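Side-chain contacts in alkylpurine DNA glycosylase AlkC (PDB 5VHV), which excises alkylated purine bases from DNA for base excision repair, without flipping the damaged nucleotide out of the helix: residues H16-M21 with F28-F33; A165-Q168 with L173-S176; W224-A229 with T243-G248; L277-T280 with P284-L287. All coordinates share one frame; numbering follows the deposited sequence.

Overall arrangement
The four contacts follow one another along the chain without interleaving. Contacts 1, 2 and 3 join neighbouring helices of the curved helical part, consistent with the HEAT-like repeat architecture of the AlkC and AlkD glycosylases. Contact 4 lies in the C-terminal beta domain, between the ends of strands 270-279 and 285-294. The centres of contacts 1 and 2 are about 40 Å apart, those of 2 and 3 about 23 Å. Contacts 3 and 4 touch where Gly246 and Ala247 pack on Lys286, at the junction of the helical and beta parts. The centres of contacts 1 and 4 lie about 65 Å apart, on opposite sides of the chain's centre. Contact 3 comes nearest the DNA, at about 4 Å between nearest atoms.

Contact 1. Residues H16-M21 with F28-F33; sequences HIASEM and FDAKGF
Met21 bends over one face of the Phe28 ring and touches it with both ends of its side chain. Its CB sits toward the rim in a CH-pi contact, with Met21 CB 3.7 Å from the Phe28 ring centroid. The chain then turns at chi2 (-61°) and chi3 (-50°). This takes the sulfur further from the ring and brings the methyl back, so that Met21 CE is 3.9 Å from Phe28 CD1. Met21 SD stands 5.1 Å from the same centroid, nearly straight above it. This is a Met-aromatic contact at long range.

Helix 11-24 is followed by helix 30-38 near the start of the helical part, and Phe28 lies in the short connection just ahead of the second helix. Asp29 is the N-cap of that helix. Its OD1 accepts from Gly32 N at 2.9 Å, and the N-H comes from above the carboxylate plane.

Ala18 fills the middle of the interface. Its small side chain allows a close backbone approach, with Ala18 CA 5.4 Å from Ala30 CA. The methyl reaches three partners. Ala18 CB is 4.1 Å from Ala30 CB, 3.8 Å from Phe33 CD2, and also touches the CE2 corner of Phe28. Beyond it, Ile17 crosses Phe33 at about a right angle, and Ile17 CG2 meets Phe33 CZ at 4.0 Å. Leu57 of helix 46-60 packs on both phenylalanines, and Val60 adds to the cover of Phe28. Leu75 of helix 65-75 touches Met21.

Contact 2. Residues A165-Q168 with L173-S176; sequences AEVQ and LCAS
The backbones of 165-168 and 173-176 come closest at Val167 and Leu173, whose CA atoms are 6.6 Å apart, and the gap is spanned mainly by side chains. Leu173 points toward the first helix and reaches it with a single branch. Its CG lies anti to the carbonyl carbon (chi1 -64°), and CD1 extends to the Glu166 backbone. There Leu173 CD1 is 3.5 Å from Glu166 O. The same methyl lies 3.9 Å from Glu166 CG, so it sits against both the main chain and the aliphatic part of the glutamate. The two side chains cross at about a right angle. The glutamate chain runs on extended beyond CG, and this residue forms the exposed border of the contact.

The buried half is made by Val167 and Cys174. The sulfur faces the forked end of the valine. Cys174 SG is 4.1 Å from Val167 CG1 and 4.2 Å from Val167 CG2, which is apolar van der Waals packing. Phe128 of helix 128-138 lies against Glu166, Val167 and Leu173, and so backs both halves. Pro156 also touches Val167, and Ser154 touches Cys174. Cys174 holds the N-cap position of helix 175-181. Helix 165-169 and helix 175-181 follow each other through a short connection, consistent with the HEAT-like helical solenoid of this glycosylase family.

Contact 3. Residues W224-A229 with T243-G248; sequences WIARHA and TLMGAG
Met245 lays its sulfur on the flat face of the Arg227 guanidinium, just where helix 239-244 ends in a Schellman motif. Gly246 has a positive phi of 78°, and two bonds run back into the last turn, one of them from Gly246 N to Thr243 O. The helix end sits against helix 220-229 in the last part of the helical solenoid.

The tight part of the contact centres on Met245. Met245 SD lies over the middle of the guanidinium, 3.4 Å from Arg227 CZ. The sulfur also touches the stem of the arginine, with Met245 SD 3.7 Å from Arg227 CB. Arg227 can wrap the sulfur in this way because its chain bends at chi3 (-59°) and folds its end back over the methionine. The methyl continues inward. Met245 CE is 4.2 Å from Ala226 CB and 4.0 Å from Arg227 CA, so it rests on the helix surface itself. Leu217 and Ile212 also pack on Ala226 and extend the apolar side.

The other side is looser, and a water takes part. Both Arg227 and Met245 are partly exposed there. On a different face of helix 220-229, His228 sets its CD2 over the face of the Trp224 ring and packs against a DNA phosphate, which places the helix beside the bound duplex. Water 1 lies at the edge of the guanidinium, in its plane. It accepts from Arg227 NH2 at 2.7 Å and donates to Met245 O at 3.0 Å.

Contact 4. Residues L277-T280 with P284-L287; sequences LEST and PQKL
Leu277 and Leu287 face each other from two strand ends that run in opposite directions but are too far apart for backbone pairing, with 10.3 Å between Leu277 CA and Leu287 CA. The gap narrows to 8.3 Å between Ser279 CA and Pro284 CA. Side chains and a water span it.

The leucines meet tip to tip. Each uses one methyl, and Leu277 CD1 is 4.1 Å from Leu287 CD1. Both residues are buried.

The second half is polar. Ser279 OG and Gln285 NE2 share water 2, which lies 2.8 Å from Ser279 OG and accepts from Gln285 NE2 at 3.0 Å. Gln285 CG stands between the backbone N and the carbonyl carbon (chi1 65°), and the chain carries its amide across toward Ser279. Both groups are also fixed elsewhere, since Gln285 OE1 accepts from Glu252 N and Ser279 OG has its main partner in Ala281 N, just past the strand.

Leu277 and Ser279 point toward Leu287 and Gln285, consistent with an immunoglobulin-like sandwich. The strands pair with other neighbours: Leu277 and Ser279 bond through their backbones to Gln320 and Ala318, and Gln285 to Leu314. Ile255 of strand 253-265 touches Leu277, while Phe312 and Leu314 of strand 305-314 touch Leu287.

Contact 1. Residues H16-M21 with F28-F33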
loop_
_atom_site.group_PDB
_atom_site.type_symbol
_atom_site.label_atom_id
_atom_site.label_comp_id
_atom_site.label_asym_id
_atom_site.label_seq_id
_atom_site.Cartn_x
_atom_site.Cartn_y
_atom_site.Cartn_z
ATOM N N HIS A 16 -4.497 -19.256 22.813
ATOM C CA HIS A 16 -4.625 -17.960 23.479
ATOM C C HIS A 16 -5.997 -17.346 23.221
ATOM O O HIS A 16 -6.649 -16.851 24.153
ATOM C CB HIS A 16 -3.491 -17.036 23.008
ATOM C CG HIS A 16 -3.772 -15.561 23.115
ATOM N ND1 HIS A 16 -3.729 -14.868 24.309
ATOM C CD2 HIS A 16 -4.009 -14.631 22.153
ATOM C CE1 HIS A 16 -3.974 -13.586 24.081
ATOM N NE2 HIS A 16 -4.147 -13.416 22.781
ATOM N N ILE A 17 -6.463 -17.396 21.972
ATOM C CA ILE A 17 -7.784 -16.871 21.641
ATOM C C ILE A 17 -8.852 -17.604 22.446
ATOM O O ILE A 17 -9.772 -16.991 23.006
ATOM C CB ILE A 17 -8.044 -16.978 20.124
ATOM C CG1 ILE A 17 -7.088 -16.064 19.333
ATOM C CG2 ILE A 17 -9.489 -16.569 19.782
ATOM C CD1 ILE A 17 -7.057 -16.333 17.838
ATOM N N ALA A 18 -8.765 -18.932 22.491
ATOM C CA ALA A 18 -9.754 -19.705 23.238
ATOM C C ALA A 18 -9.729 -19.358 24.725
ATOM O O ALA A 18 -10.781 -19.255 25.363
ATOM C CB ALA A 18 -9.512 -21.205 23.047
ATOM N N SER A 19 -8.536 -19.197 25.304
ATOM C CA SER A 19 -8.451 -18.876 26.726
ATOM C C SER A 19 -9.059 -17.512 27.024
ATOM O O SER A 19 -9.761 -17.337 28.032
ATOM C CB SER A 19 -6.992 -18.920 27.190
ATOM O OG SER A 19 -6.440 -20.204 26.966
ATOM N N GLU A 20 -8.799 -16.528 26.167
ATOM C CA GLU A 20 -9.378 -15.211 26.396
ATOM C C GLU A 20 -10.881 -15.216 26.130
ATOM O O GLU A 20 -11.627 -14.487 26.796
ATOM C CB GLU A 20 -8.661 -14.180 25.530
ATOM C CG GLU A 20 -7.168 -14.020 25.878
ATOM C CD GLU A 20 -6.909 -13.663 27.324
ATOM O OE1 GLU A 20 -7.705 -12.917 27.925
ATOM O OE2 GLU A 20 -5.894 -14.141 27.869
ATOM N N MET A 21 -11.345 -16.045 25.198
ATOM C CA MET A 21 -12.790 -16.190 25.011
ATOM C C MET A 21 -13.442 -16.787 26.253
ATOM O O MET A 21 -14.534 -16.363 26.654
ATOM C CB MET A 21 -13.105 -17.066 23.800
ATOM C CG MET A 21 -13.219 -16.331 22.479
ATOM S SD MET A 21 -14.536 -15.089 22.432
ATOM C CE MET A 21 -15.956 -15.963 23.043
ATOM N N PHE A 28 -17.911 -20.883 27.156
ATOM C CA PHE A 28 -17.392 -21.027 25.797
ATOM C C PHE A 28 -16.945 -22.458 25.526
ATOM O O PHE A 28 -16.247 -23.077 26.336
ATOM C CB PHE A 28 -16.208 -20.075 25.608
ATOM C CG PHE A 28 -15.561 -20.125 24.216
ATOM C CD1 PHE A 28 -16.296 -19.879 23.060
ATOM C CD2 PHE A 28 -14.198 -20.405 24.086
ATOM C CE1 PHE A 28 -15.689 -19.916 21.785
ATOM C CE2 PHE A 28 -13.584 -20.445 22.824
ATOM C CZ PHE A 28 -14.331 -20.197 21.673
ATOM N N ASP A 29 -17.310 -22.967 24.347
ATOM C CA ASP A 29 -16.908 -24.310 23.920
ATOM C C ASP A 29 -15.497 -24.231 23.331
ATOM O O ASP A 29 -15.279 -24.291 22.123
ATOM C CB ASP A 29 -17.921 -24.865 22.924
ATOM C CG ASP A 29 -17.586 -26.273 22.446
ATOM O OD1 ASP A 29 -16.676 -26.913 23.002
ATOM O OD2 ASP A 29 -18.238 -26.742 21.487
ATOM N N ALA A 30 -14.508 -24.089 24.224
ATOM C CA ALA A 30 -13.132 -23.937 23.752
ATOM C C ALA A 30 -12.663 -25.179 23.006
ATOM O O ALA A 30 -11.961 -25.078 21.990
ATOM C CB ALA A 30 -12.191 -23.644 24.923
ATOM N N LYS A 31 -13.029 -26.361 23.508
ATOM C CA LYS A 31 -12.614 -27.606 22.869
ATOM C C LYS A 31 -13.172 -27.702 21.456
ATOM O O LYS A 31 -12.465 -28.107 20.528
ATOM C CB LYS A 31 -13.069 -28.792 23.723
ATOM C CG LYS A 31 -12.950 -30.153 23.075
ATOM C CD LYS A 31 -13.156 -31.261 24.127
ATOM C CE LYS A 31 -14.077 -32.356 23.621
ATOM N NZ LYS A 31 -14.283 -33.447 24.630
ATOM N N GLY A 32 -14.445 -27.339 21.277
ATOM C CA GLY A 32 -15.034 -27.353 19.947
ATOM C C GLY A 32 -14.421 -26.308 19.037
ATOM O O GLY A 32 -14.212 -26.555 17.846
ATOM N N PHE A 33 -14.104 -25.134 19.592
ATOM C CA PHE A 33 -13.469 -24.084 18.809
ATOM C C PHE A 33 -12.127 -24.550 18.280
ATOM O O PHE A 33 -11.822 -24.389 17.091
ATOM C CB PHE A 33 -13.311 -22.826 19.660
ATOM C CG PHE A 33 -12.339 -21.823 19.089
ATOM C CD1 PHE A 33 -12.731 -20.957 18.079
ATOM C CD2 PHE A 33 -11.049 -21.729 19.586
ATOM C CE1 PHE A 33 -11.845 -20.028 17.570
ATOM C CE2 PHE A 33 -10.155 -20.807 19.067
ATOM C CZ PHE A 33 -10.565 -19.956 18.050
#

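Contact 2. Residues A165-Q168 with L173-S176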
loop_
_atom_site.group_PDB
_atom_site.type_symbol
_atom_site.label_atom_id
_atom_site.label_comp_id
_atom_site.label_asym_id
_atom_site.label_seq_id
_atom_site.Cartn_x
_atom_site.Cartn_y
_atom_site.Cartn_z
ATOM N N ALA A 165 -14.703 -2.134 -7.983
ATOM C CA ALA A 165 -14.912 -1.698 -9.363
ATOM C C ALA A 165 -15.721 -0.412 -9.435
ATOM O O ALA A 165 -15.480 0.428 -10.313
ATOM C CB ALA A 165 -15.604 -2.798 -10.170
ATOM N N GLU A 166 -16.672 -0.235 -8.519
ATOM C CA GLU A 166 -17.528 0.949 -8.544
ATOM C C GLU A 166 -16.731 2.208 -8.212
ATOM O O GLU A 166 -16.909 3.255 -8.856
ATOM C CB GLU A 166 -18.699 0.740 -7.563
ATOM C CG GLU A 166 -19.698 1.862 -7.534
ATOM C CD GLU A 166 -21.038 1.467 -6.915
ATOM O OE1 GLU A 166 -21.131 0.402 -6.265
ATOM O OE2 GLU A 166 -22.007 2.232 -7.101
ATOM N N VAL A 167 -15.836 2.111 -7.221
ATOM C CA VAL A 167 -14.935 3.210 -6.868
ATOM C C VAL A 167 -13.934 3.462 -7.989
ATOM O O VAL A 167 -13.680 4.606 -8.386
ATOM C CB VAL A 167 -14.217 2.888 -5.545
ATOM C CG1 VAL A 167 -13.154 3.930 -5.213
ATOM C CG2 VAL A 167 -15.221 2.801 -4.417
ATOM N N GLN A 168 -13.325 2.394 -8.482
ATOM C CA GLN A 168 -12.313 2.499 -9.521
ATOM C C GLN A 168 -12.840 3.241 -10.738
ATOM O O GLN A 168 -12.110 4.026 -11.364
ATOM C CB GLN A 168 -11.867 1.079 -9.874
ATOM C CG GLN A 168 -10.595 0.906 -10.586
ATOM C CD GLN A 168 -10.273 -0.565 -10.705
ATOM O OE1 GLN A 168 -11.005 -1.420 -10.170
ATOM N NE2 GLN A 168 -9.210 -0.876 -11.401
ATOM N N LEU A 173 -16.868 9.548 -6.411
ATOM C CA LEU A 173 -17.664 8.982 -5.325
ATOM C C LEU A 173 -17.007 9.255 -3.981
ATOM O O LEU A 173 -17.669 9.689 -3.032
ATOM C CB LEU A 173 -17.868 7.477 -5.520
ATOM C CG LEU A 173 -18.677 7.113 -6.768
ATOM C CD1 LEU A 173 -18.621 5.619 -7.000
ATOM C CD2 LEU A 173 -20.129 7.574 -6.662
ATOM N N CYS A 174 -15.707 8.993 -3.886
ATOM C CA CYS A 174 -14.942 9.157 -2.655
ATOM C C CYS A 174 -14.194 10.482 -2.595
ATOM O O CYS A 174 -13.414 10.695 -1.663
ATOM C CB CYS A 174 -13.956 7.992 -2.494
ATOM S SG CYS A 174 -14.744 6.396 -2.314
ATOM N N ALA A 175 -14.421 11.390 -3.556
ATOM C CA ALA A 175 -13.642 12.621 -3.612
ATOM C C ALA A 175 -13.746 13.438 -2.323
ATOM O O ALA A 175 -12.742 13.992 -1.860
ATOM C CB ALA A 175 -14.077 13.470 -4.805
ATOM N N SER A 176 -14.947 13.538 -1.727
ATOM C CA SER A 176 -15.087 14.405 -0.563
ATOM C C SER A 176 -14.393 13.806 0.657
ATOM O O SER A 176 -13.921 14.547 1.529
ATOM C CB SER A 176 -16.565 14.690 -0.271
ATOM O OG SER A 176 -17.253 13.562 0.208
#

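Contact 3. Residues W224-A229 with T243-G248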
loop_
_atom_site.group_PDB
_atom_site.type_symbol
_atom_site.label_atom_id
_atom_site.label_comp_id
_atom_site.label_asym_id
_atom_site.label_seq_id
_atom_site.Cartn_x
_atom_site.Cartn_y
_atom_site.Cartn_z
ATOM N N TRP A 224 3.282 16.737 1.081
ATOM C CA TRP A 224 3.762 15.370 1.249
ATOM C C TRP A 224 2.796 14.378 0.616
ATOM O O TRP A 224 3.212 13.453 -0.108
ATOM C CB TRP A 224 3.950 15.054 2.735
ATOM C CG TRP A 224 4.556 13.696 2.992
ATOM C CD1 TRP A 224 5.880 13.414 3.221
ATOM C CD2 TRP A 224 3.864 12.431 3.053
ATOM N NE1 TRP A 224 6.050 12.059 3.414
ATOM C CE2 TRP A 224 4.830 11.435 3.312
ATOM C CE3 TRP A 224 2.526 12.051 2.918
ATOM C CZ2 TRP A 224 4.490 10.080 3.449
ATOM C CZ3 TRP A 224 2.192 10.694 3.027
ATOM C CH2 TRP A 224 3.170 9.732 3.292
ATOM N N ILE A 225 1.496 14.575 0.848
ATOM C CA ILE A 225 0.500 13.714 0.212
ATOM C C ILE A 225 0.647 13.777 -1.301
ATOM O O ILE A 225 0.604 12.749 -1.989
ATOM C CB ILE A 225 -0.924 14.112 0.653
ATOM C CG1 ILE A 225 -1.137 13.783 2.143
ATOM C CG2 ILE A 225 -1.962 13.397 -0.188
ATOM C CD1 ILE A 225 -2.492 14.217 2.687
ATOM N N ALA A 226 0.820 14.986 -1.844
ATOM C CA ALA A 226 0.936 15.134 -3.288
ATOM C C ALA A 226 2.118 14.345 -3.834
ATOM O O ALA A 226 1.991 13.644 -4.845
ATOM C CB ALA A 226 1.065 16.608 -3.658
ATOM N N ARG A 227 3.281 14.451 -3.186
ATOM C CA ARG A 227 4.456 13.761 -3.706
ATOM C C ARG A 227 4.254 12.248 -3.717
ATOM O O ARG A 227 4.681 11.568 -4.653
ATOM C CB ARG A 227 5.711 14.111 -2.902
ATOM C CG ARG A 227 6.950 13.357 -3.446
ATOM C CD ARG A 227 8.290 13.884 -2.948
ATOM N NE ARG A 227 8.528 15.290 -3.277
ATOM C CZ ARG A 227 9.155 15.740 -4.366
ATOM N NH1 ARG A 227 9.625 14.916 -5.295
ATOM N NH2 ARG A 227 9.313 17.042 -4.528
ATOM N N HIS A 228 3.623 11.698 -2.680
ATOM C CA HIS A 228 3.457 10.253 -2.621
ATOM C C HIS A 228 2.256 9.770 -3.427
ATOM O O HIS A 228 2.285 8.654 -3.940
ATOM C CB HIS A 228 3.410 9.837 -1.156
ATOM C CG HIS A 228 4.725 10.058 -0.486
ATOM N ND1 HIS A 228 5.709 9.093 -0.450
ATOM C CD2 HIS A 228 5.261 11.167 0.075
ATOM C CE1 HIS A 228 6.777 9.582 0.158
ATOM N NE2 HIS A 228 6.534 10.841 0.479
ATOM N N ALA A 229 1.241 10.616 -3.593
ATOM C CA ALA A 229 0.118 10.310 -4.469
ATOM C C ALA A 229 0.578 10.188 -5.912
ATOM O O ALA A 229 0.079 9.349 -6.667
ATOM C CB ALA A 229 -0.931 11.421 -4.365
ATOM N N THR A 243 5.893 18.813 -12.752
ATOM C CA THR A 243 5.738 20.249 -12.561
ATOM C C THR A 243 5.196 20.551 -11.169
ATOM O O THR A 243 5.617 21.519 -10.521
ATOM C CB THR A 243 4.818 20.825 -13.645
ATOM O OG1 THR A 243 5.420 20.669 -14.941
ATOM C CG2 THR A 243 4.556 22.331 -13.421
ATOM N N LEU A 244 4.261 19.735 -10.685
ATOM C CA LEU A 244 3.777 19.926 -9.323
ATOM C C LEU A 244 4.901 19.766 -8.308
ATOM O O LEU A 244 4.860 20.380 -7.245
ATOM C CB LEU A 244 2.629 18.940 -9.024
ATOM C CG LEU A 244 1.298 19.339 -9.652
ATOM C CD1 LEU A 244 0.377 18.141 -9.698
ATOM C CD2 LEU A 244 0.651 20.481 -8.885
ATOM N N MET A 245 5.919 18.962 -8.623
ATOM C CA MET A 245 7.066 18.790 -7.744
ATOM C C MET A 245 8.166 19.818 -7.981
ATOM O O MET A 245 9.216 19.741 -7.334
ATOM C CB MET A 245 7.638 17.374 -7.912
ATOM C CG MET A 245 6.627 16.281 -7.613
ATOM S SD MET A 245 6.152 16.301 -5.880
ATOM C CE MET A 245 4.578 17.135 -5.914
ATOM N N GLY A 246 7.949 20.784 -8.867
ATOM C CA GLY A 246 8.957 21.781 -9.166
ATOM C C GLY A 246 10.066 21.325 -10.081
ATOM O O GLY A 246 11.060 22.055 -10.238
ATOM N N ALA A 247 9.908 20.161 -10.718
ATOM C CA ALA A 247 10.925 19.545 -11.563
ATOM C C ALA A 247 10.380 19.219 -12.955
ATOM O O ALA A 247 10.767 18.223 -13.576
ATOM C CB ALA A 247 11.468 18.286 -10.888
ATOM N N GLY A 248 9.485 20.053 -13.468
ATOM C CA GLY A 248 8.898 19.803 -14.768
ATOM C C GLY A 248 9.695 20.369 -15.934
ATOM O O GLY A 248 9.528 19.921 -17.071
HETATM O O HOH W 1 11.044 17.543 -6.520
#

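Contact 4. Residues L277-T280 with P284-L287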
loop_
_atom_site.group_PDB
_atom_site.type_symbol
_atom_site.label_atom_id
_atom_site.label_comp_id
_atom_site.label_asym_id
_atom_site.label_seq_id
_atom_site.Cartn_x
_atom_site.Cartn_y
_atom_site.Cartn_z
ATOM N N LEU A 277 26.301 14.722 -13.073
ATOM C CA LEU A 277 25.490 15.760 -13.698
ATOM C C LEU A 277 26.166 17.099 -13.476
ATOM O O LEU A 277 26.521 17.431 -12.344
ATOM C CB LEU A 277 24.077 15.791 -13.114
ATOM C CG LEU A 277 23.256 14.520 -13.307
ATOM C CD1 LEU A 277 21.915 14.649 -12.605
ATOM C CD2 LEU A 277 23.051 14.222 -14.788
ATOM N N GLU A 278 26.351 17.855 -14.553
ATOM C CA GLU A 278 26.909 19.195 -14.490
ATOM C C GLU A 278 25.836 20.196 -14.892
ATOM O O GLU A 278 25.319 20.138 -16.013
ATOM C CB GLU A 278 28.119 19.329 -15.409
ATOM C CG GLU A 278 28.717 20.747 -15.421
ATOM C CD GLU A 278 29.558 21.023 -16.648
ATOM O OE1 GLU A 278 29.817 22.213 -16.932
ATOM O OE2 GLU A 278 29.950 20.055 -17.329
ATOM N N SER A 279 25.528 21.126 -13.997
ATOM C CA SER A 279 24.602 22.189 -14.342
ATOM C C SER A 279 25.211 23.100 -15.398
ATOM O O SER A 279 26.393 23.461 -15.342
ATOM C CB SER A 279 24.237 23.019 -13.120
ATOM O OG SER A 279 23.620 24.236 -13.519
ATOM N N THR A 280 24.385 23.481 -16.361
ATOM C CA THR A 280 24.745 24.502 -17.337
ATOM C C THR A 280 23.885 25.745 -17.174
ATOM O O THR A 280 23.846 26.592 -18.071
ATOM C CB THR A 280 24.608 23.949 -18.755
ATOM O OG1 THR A 280 23.236 23.636 -18.999
ATOM C CG2 THR A 280 25.433 22.681 -18.926
ATOM N N PRO A 284 20.091 27.771 -9.479
ATOM C CA PRO A 284 19.829 26.395 -9.045
ATOM C C PRO A 284 18.605 25.831 -9.747
ATOM O O PRO A 284 17.726 26.565 -10.203
ATOM C CB PRO A 284 19.590 26.533 -7.539
ATOM C CG PRO A 284 20.172 27.833 -7.165
ATOM C CD PRO A 284 20.029 28.719 -8.355
ATOM N N GLN A 285 18.553 24.506 -9.836
ATOM C CA GLN A 285 17.407 23.856 -10.452
ATOM C C GLN A 285 17.071 22.583 -9.700
ATOM O O GLN A 285 17.958 21.832 -9.282
ATOM C CB GLN A 285 17.649 23.566 -11.949
ATOM C CG GLN A 285 18.736 22.578 -12.258
ATOM C CD GLN A 285 19.142 22.612 -13.736
ATOM O OE1 GLN A 285 18.360 22.241 -14.622
ATOM N NE2 GLN A 285 20.367 23.072 -14.006
ATOM N N LYS A 286 15.778 22.366 -9.513
ATOM C CA LYS A 286 15.284 21.165 -8.863
ATOM C C LYS A 286 15.271 20.011 -9.863
ATOM O O LYS A 286 14.760 20.149 -10.980
ATOM C CB LYS A 286 13.883 21.402 -8.301
ATOM C CG LYS A 286 13.851 22.309 -7.068
ATOM C CD LYS A 286 12.430 22.485 -6.528
ATOM C CE LYS A 286 12.384 23.516 -5.404
ATOM N NZ LYS A 286 12.946 24.837 -5.813
ATOM N N LEU A 287 15.858 18.887 -9.469
ATOM C CA LEU A 287 15.957 17.717 -10.328
ATOM C C LEU A 287 15.323 16.508 -9.661
ATOM O O LEU A 287 15.479 16.287 -8.457
ATOM C CB LEU A 287 17.414 17.379 -10.658
ATOM C CG LEU A 287 18.240 18.456 -11.372
ATOM C CD1 LEU A 287 19.650 17.972 -11.664
ATOM C CD2 LEU A 287 17.557 18.861 -12.653
HETATM O O HOH W 2 21.562 24.543 -11.691
#